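Local structure of increased sodium tolerance protein 1 (Saccharomyces cerevisiae, 3GGY) at residues A[151-154]-A[155-159]. The protein acts late in multivesicular-body sorting, regulating recruitment of the ATPase VPS4 to ESCRT-III, with this chain forming its N-terminal, ESCRT-III-like domain. Residues are numbered along the deposited sequence; the frame is centred on the assembly and turned at random.
Sequences VPEK and IIKKC
The carbonyl oxygen of Pro-152 receives two backbone amides: a nearly straight hydrogen bond from Ile-156 N to Pro-152 O (3.1 Å, N-H...O 163°), and a weak, bent one from Ile-155 N. Pro-152 occupies the N-cap position, and the next two i to i+4 bonds carry the turn onward, Lys-157 N to Glu-153 O at 2.9 Å and Lys-158 N to Lys-154 O at 3.0 Å. Around this polar start Val-151 folds back against the first turn. The chi1 of Val-151 (176°) turns CG1 away from its own amide nitrogen and onto two isoleucines, 3.8 Å from Ile-156 CG1 and 3.9 Å from Ile-155 CG2, while the far end of the Ile-156 chain, CD1, reaches the carbonyl oxygen of Val-151. Cutting Ile-156 back to an alanine is likely to deprive Val-151 CG1 of this CG1 contact and open a gap beside the Val-151 carbonyl. The arrangement is the N-terminal turn of the short helix 153-159, one of the helices of this all-helical domain, packed beside helix 105-115 and the long helix 50-82. Pro-152 and Ile-155 both touch Ser-111, and the ring of Pro-152 also meets Tyr-76; Pro-152 CB lies 4.1 Å from Ile-155 CG1. On the exposed side Glu-153 bends at chi2 (62°), which brings OE2 to 3.7 Å from Lys-157 CD, where it crosses the lysine's methylenes at a slant. The two charged ends are 5.5 Å apart, Glu-153 OE2 to Lys-157 NZ, so any attraction between them is likely to be modest. Lys-158, whose CG passes beside the Lys-154 carbonyl oxygen, directs its ammonium instead to Glu-68 on helix 50-82, forming a salt bridge, and both Lys-154 and Lys-158 touch Ile-72 of that helix.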
ATOM      1  N   VAL A 151      -9.822   3.525  10.113  1.00  9.86           N
ATOM      2  CA  VAL A 151      -8.859   3.020   9.136  1.00  9.72           C
ATOM      3  C   VAL A 151      -8.241   1.770   9.777  1.00 10.27           C
ATOM      4  O   VAL A 151      -7.740   1.822  10.904  1.00 12.30           O
ATOM      5  CB  VAL A 151      -7.737   4.045   8.839  1.00  9.82           C
ATOM      6  CG1 VAL A 151      -6.702   3.428   7.882  1.00  9.19           C
ATOM      7  CG2 VAL A 151      -8.330   5.296   8.204  1.00 10.30           C
ATOM      8  N   PRO A 152      -8.273   0.630   9.067  1.00 12.64           N
ATOM      9  CA  PRO A 152      -7.726  -0.642   9.552  1.00 14.52           C
ATOM     10  C   PRO A 152      -6.291  -0.527  10.042  1.00 16.57           C
ATOM     11  O   PRO A 152      -5.462   0.143   9.427  1.00 15.23           O
ATOM     12  CB  PRO A 152      -7.837  -1.556   8.331  1.00 15.51           C
ATOM     13  CG  PRO A 152      -9.004  -1.011   7.604  1.00 17.01           C
ATOM     14  CD  PRO A 152      -8.806   0.482   7.704  1.00 11.82           C
ATOM     15  N   GLU A 153      -6.001  -1.191  11.152  1.00 18.13           N
ATOM     16  CA  GLU A 153      -4.664  -1.167  11.712  1.00 20.60           C
ATOM     17  C   GLU A 153      -3.638  -1.634  10.675  1.00 19.04           C
ATOM     18  O   GLU A 153      -2.542  -1.087  10.598  1.00 19.68           O
ATOM     19  CB  GLU A 153      -4.602  -2.066  12.948  1.00 24.46           C
ATOM     20  CG  GLU A 153      -3.362  -1.861  13.789  1.00 31.31           C
ATOM     21  CD  GLU A 153      -3.272  -0.453  14.337  1.00 35.31           C
ATOM     22  OE1 GLU A 153      -4.251  -0.001  14.966  1.00 39.19           O
ATOM     23  OE2 GLU A 153      -2.225   0.202  14.140  1.00 38.61           O
ATOM     24  N   LYS A 154      -4.005  -2.630   9.872  1.00 19.40           N
ATOM     25  CA  LYS A 154      -3.102  -3.167   8.851  1.00 18.78           C
ATOM     26  C   LYS A 154      -2.672  -2.078   7.868  1.00 18.64           C
ATOM     27  O   LYS A 154      -1.505  -2.002   7.480  1.00 18.29           O
ATOM     28  CB  LYS A 154      -3.765  -4.326   8.092  1.00 22.07           C
ATOM     29  CG  LYS A 154      -4.974  -3.944   7.249  1.00 25.36           C
ATOM     30  CD  LYS A 154      -5.442  -5.129   6.407  1.00 28.25           C
ATOM     31  CE  LYS A 154      -6.608  -4.759   5.495  1.00 27.29           C
ATOM     32  NZ  LYS A 154      -7.060  -5.941   4.691  1.00 30.32           N
ATOM     33  N   ILE A 155      -3.619  -1.232   7.474  1.00 15.61           N
ATOM     34  CA  ILE A 155      -3.328  -0.141   6.546  1.00 12.73           C
ATOM     35  C   ILE A 155      -2.433   0.911   7.214  1.00 13.18           C
ATOM     36  O   ILE A 155      -1.484   1.410   6.616  1.00 12.18           O
ATOM     37  CB  ILE A 155      -4.635   0.530   6.057  1.00 12.01           C
ATOM     38  CG1 ILE A 155      -5.425  -0.442   5.171  1.00 13.37           C
ATOM     39  CG2 ILE A 155      -4.318   1.818   5.308  1.00 11.26           C
ATOM     40  CD1 ILE A 155      -4.735  -0.799   3.856  1.00 14.25           C
ATOM     41  N   ILE A 156      -2.730   1.247   8.461  1.00 12.77           N
ATOM     42  CA  ILE A 156      -1.917   2.237   9.154  1.00 12.53           C
ATOM     43  C   ILE A 156      -0.468   1.747   9.280  1.00 13.55           C
ATOM     44  O   ILE A 156       0.476   2.517   9.122  1.00 14.88           O
ATOM     45  CB  ILE A 156      -2.490   2.527  10.551  1.00 14.48           C
ATOM     46  CG1 ILE A 156      -3.860   3.194  10.410  1.00 18.64           C
ATOM     47  CG2 ILE A 156      -1.532   3.417  11.335  1.00 15.90           C
ATOM     48  CD1 ILE A 156      -4.604   3.367  11.710  1.00 18.74           C
ATOM     49  N   LYS A 157      -0.306   0.454   9.534  1.00 14.19           N
ATOM     50  CA  LYS A 157       1.014  -0.145   9.698  1.00 15.88           C
ATOM     51  C   LYS A 157       1.810  -0.254   8.405  1.00 14.85           C
ATOM     52  O   LYS A 157       3.029  -0.111   8.409  1.00 15.77           O
ATOM     53  CB  LYS A 157       0.878  -1.535  10.325  1.00 19.11           C
ATOM     54  CG  LYS A 157       0.238  -1.528  11.709  1.00 25.63           C
ATOM     55  CD  LYS A 157       1.060  -0.719  12.703  1.00 30.70           C
ATOM     56  CE  LYS A 157       2.453  -1.308  12.892  1.00 32.96           C
ATOM     57  NZ  LYS A 157       3.271  -0.503  13.842  1.00 36.93           N
ATOM     58  N   LYS A 158       1.127  -0.512   7.300  1.00 13.92           N
ATOM     59  CA  LYS A 158       1.825  -0.628   6.033  1.00 14.05           C
ATOM     60  C   LYS A 158       2.159   0.745   5.465  1.00 14.18           C
ATOM     61  O   LYS A 158       3.068   0.874   4.653  1.00 16.69           O
ATOM     62  CB  LYS A 158       0.993  -1.444   5.045  1.00 13.36           C
ATOM     63  CG  LYS A 158       0.742  -2.867   5.531  1.00 17.68           C
ATOM     64  CD  LYS A 158       0.279  -3.781   4.413  1.00 20.08           C
ATOM     65  CE  LYS A 158       0.090  -5.199   4.926  1.00 21.88           C
ATOM     66  NZ  LYS A 158       1.337  -5.750   5.528  1.00 25.70           N
ATOM     67  N   CYS A 159       1.429   1.773   5.893  1.00 13.74           N
ATOM     68  CA  CYS A 159       1.715   3.124   5.422  1.00 14.30           C
ATOM     69  C   CYS A 159       2.893   3.664   6.217  1.00 14.46           C
ATOM     70  O   CYS A 159       3.717   4.414   5.701  1.00 16.47           O
ATOM     71  CB  CYS A 159       0.510   4.044   5.620  1.00 13.10           C
ATOM     72  SG  CYS A 159      -0.792   3.813   4.404  1.00 12.54           S
TER